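Local atomic coordinates of toluene, o-xylene monooxygenase oxygenase subunit (Pseudomonas stutzeri, PDB entry 2INC), a protein that probably forms part of the multisubunit oxygenase component that hydroxylates toluene, o-xylene and related aromatic compounds. Residues Ala249-Arg252 and Asp253-His257. Sequence-based numbering, arbitrary orientation.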
ATOM      1  N   ALA B 249     -28.915   2.413  -7.120  1.00 34.01           N
ATOM      2  CA  ALA B 249     -27.588   2.079  -6.575  1.00 33.44           C
ATOM      3  C   ALA B 249     -27.704   0.881  -5.626  1.00 34.06           C
ATOM      4  O   ALA B 249     -26.884  -0.014  -5.632  1.00 35.07           O
ATOM      5  CB  ALA B 249     -27.019   3.239  -5.845  1.00 33.79           C
ATOM      6  N   GLN B 250     -28.728   0.882  -4.801  1.00 33.86           N
ATOM      7  CA  GLN B 250     -28.955  -0.205  -3.835  1.00 33.72           C
ATOM      8  C   GLN B 250     -29.361  -1.482  -4.536  1.00 33.77           C
ATOM      9  O   GLN B 250     -28.982  -2.578  -4.125  1.00 33.54           O
ATOM     10  CB  GLN B 250     -30.001   0.227  -2.798  1.00 33.79           C
ATOM     11  CG  GLN B 250     -29.539   1.391  -1.960  1.00 32.13           C
ATOM     12  CD  GLN B 250     -30.645   2.003  -1.067  1.00 34.76           C
ATOM     13  OE1 GLN B 250     -31.819   1.903  -1.382  1.00 39.81           O
ATOM     14  NE2 GLN B 250     -30.254   2.681   0.010  1.00 32.72           N
ATOM     15  N   LYS B 251     -30.126  -1.366  -5.600  1.00 34.16           N
ATOM     16  CA  LYS B 251     -30.535  -2.528  -6.361  1.00 36.48           C
ATOM     17  C   LYS B 251     -29.335  -3.312  -6.912  1.00 35.62           C
ATOM     18  O   LYS B 251     -29.452  -4.490  -7.173  1.00 37.61           O
ATOM     19  CB  LYS B 251     -31.468  -2.102  -7.503  1.00 37.79           C
ATOM     20  CG  LYS B 251     -32.238  -3.254  -8.120  1.00 42.52           C
ATOM     21  CD  LYS B 251     -33.651  -3.316  -7.581  1.00 48.63           C
ATOM     22  CE  LYS B 251     -34.313  -4.650  -7.921  1.00 49.98           C
ATOM     23  NZ  LYS B 251     -35.162  -4.579  -9.152  1.00 50.73           N
ATOM     24  N   ARG B 252     -28.203  -2.650  -7.144  1.00 35.39           N
ATOM     25  CA  ARG B 252     -26.997  -3.340  -7.605  1.00 34.91           C
ATOM     26  C   ARG B 252     -26.553  -4.372  -6.543  1.00 34.87           C
ATOM     27  O   ARG B 252     -26.103  -5.471  -6.886  1.00 33.65           O
ATOM     28  CB  ARG B 252     -25.869  -2.347  -7.820  1.00 34.12           C
ATOM     29  CG  ARG B 252     -26.095  -1.393  -9.033  1.00 36.13           C
ATOM     30  CD  ARG B 252     -24.967  -0.320  -9.156  1.00 36.07           C
ATOM     31  NE  ARG B 252     -23.676  -0.873  -9.586  1.00 38.23           N
ATOM     32  CZ  ARG B 252     -23.287  -0.978 -10.865  1.00 42.43           C
ATOM     33  NH1 ARG B 252     -24.076  -0.604 -11.871  1.00 40.52           N
ATOM     34  NH2 ARG B 252     -22.097  -1.468 -11.146  1.00 42.58           N
ATOM     35  N   ASP B 253     -26.676  -4.003  -5.267  1.00 32.95           N
ATOM     36  CA  ASP B 253     -26.396  -4.963  -4.172  1.00 34.09           C
ATOM     37  C   ASP B 253     -27.429  -6.095  -4.228  1.00 33.88           C
ATOM     38  O   ASP B 253     -27.095  -7.302  -4.187  1.00 33.63           O
ATOM     39  CB  ASP B 253     -26.489  -4.280  -2.787  1.00 32.15           C
ATOM     40  CG  ASP B 253     -25.412  -3.239  -2.570  1.00 35.55           C
ATOM     41  OD1 ASP B 253     -24.378  -3.242  -3.276  1.00 33.21           O
ATOM     42  OD2 ASP B 253     -25.578  -2.391  -1.671  1.00 32.10           O
ATOM     43  N   ALA B 254     -28.698  -5.713  -4.381  1.00 33.14           N
ATOM     44  CA  ALA B 254     -29.755  -6.726  -4.387  1.00 32.20           C
ATOM     45  C   ALA B 254     -29.540  -7.739  -5.525  1.00 33.45           C
ATOM     46  O   ALA B 254     -29.755  -8.928  -5.342  1.00 30.07           O
ATOM     47  CB  ALA B 254     -31.113  -6.061  -4.516  1.00 32.90           C
ATOM     48  N   GLU B 255     -29.153  -7.247  -6.696  1.00 34.24           N
ATOM     49  CA  GLU B 255     -28.849  -8.145  -7.818  1.00 35.23           C
ATOM     50  C   GLU B 255     -27.721  -9.117  -7.471  1.00 34.03           C
ATOM     51  O   GLU B 255     -27.804 -10.271  -7.820  1.00 33.26           O
ATOM     52  CB  GLU B 255     -28.503  -7.329  -9.061  1.00 36.81           C
ATOM     53  CG  GLU B 255     -29.731  -6.686  -9.739  1.00 42.10           C
ATOM     54  CD  GLU B 255     -29.360  -5.343 -10.482  1.00 53.73           C
ATOM     55  OE1 GLU B 255     -28.181  -5.146 -10.915  1.00 57.41           O
ATOM     56  OE2 GLU B 255     -30.256  -4.480 -10.637  1.00 57.01           O
ATOM     57  N   ARG B 256     -26.694  -8.646  -6.772  1.00 32.90           N
ATOM     58  CA  ARG B 256     -25.627  -9.530  -6.268  1.00 33.92           C
ATOM     59  C   ARG B 256     -26.126 -10.649  -5.328  1.00 33.83           C
ATOM     60  O   ARG B 256     -25.750 -11.819  -5.465  1.00 34.25           O
ATOM     61  CB  ARG B 256     -24.536  -8.715  -5.573  1.00 33.77           C
ATOM     62  CG  ARG B 256     -23.309  -9.539  -5.245  1.00 35.38           C
ATOM     63  CD  ARG B 256     -22.099  -8.683  -4.898  1.00 34.31           C
ATOM     64  NE  ARG B 256     -22.382  -7.711  -3.814  1.00 34.89           N
ATOM     65  CZ  ARG B 256     -22.548  -6.423  -4.053  1.00 34.36           C
ATOM     66  NH1 ARG B 256     -22.809  -5.547  -3.087  1.00 31.96           N
ATOM     67  NH2 ARG B 256     -22.469  -6.000  -5.295  1.00 30.62           N
ATOM     68  N   HIS B 257     -26.956 -10.278  -4.344  1.00 32.49           N
ATOM     69  CA  HIS B 257     -27.542 -11.251  -3.462  1.00 31.45           C
ATOM     70  C   HIS B 257     -28.343 -12.299  -4.242  1.00 32.67           C
ATOM     71  O   HIS B 257     -28.293 -13.476  -3.912  1.00 32.44           O
ATOM     72  CB  HIS B 257     -28.452 -10.574  -2.446  1.00 30.84           C
ATOM     73  CG  HIS B 257     -27.785  -9.440  -1.719  1.00 29.64           C
ATOM     74  ND1 HIS B 257     -28.498  -8.416  -1.119  1.00 30.03           N
ATOM     75  CD2 HIS B 257     -26.472  -9.129  -1.560  1.00 29.49           C
ATOM     76  CE1 HIS B 257     -27.650  -7.556  -0.568  1.00 33.91           C
ATOM     77  NE2 HIS B 257     -26.413  -7.955  -0.833  1.00 30.36           N
TER
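Two successive turns of the long helix 241-268 meet here; Lys-251 and Arg-252 lie one turn before Glu-255 and Arg-256. The backbone is regular alpha-helix: Ala-254 N reaches Gln-250 O at 3.2 Å, in the carbonyl plane, and Glu-255 N bonds to Lys-251 O at 2.8 Å. Arg-256 N closes the next turn on Arg-252 O. Glu-255 folds back over the preceding turn, its CG standing beside its own backbone N (chi1 -75°), which lays CD 3.4 Å from Lys-251 O and brings OE2 to 3.4 Å from Lys-251 CG. The two side chains cross at about a right angle, and their charged ends stay apart; Lys-251 NZ goes instead to Glu-225 and Gln-229 on helix 208-237. On another side, Asp-253 packs CB against Gln-250 O (3.3 Å) and forms a bent salt bridge, Arg-256 NH1 to Asp-253 OD1 at 2.8 Å, the donor coming from above the carboxylate plane. Gln-83 also bonds OD1, while Arg-157 and Trp-158 hold OD2, tying the buried carboxylate to helices 76-99 and 142-172. Shortening Asp-253 to an alanine would probably leave Arg-157 without this salt-bridge mate and Arg-256 with one acid fewer, Asp-154 remaining to it. Such i to i+3 and i to i+4 neighbours, with acids and bases paired across to adjoining helices, are consistent with a helix packed in the ferritin-like bundle of this hydroxylase family.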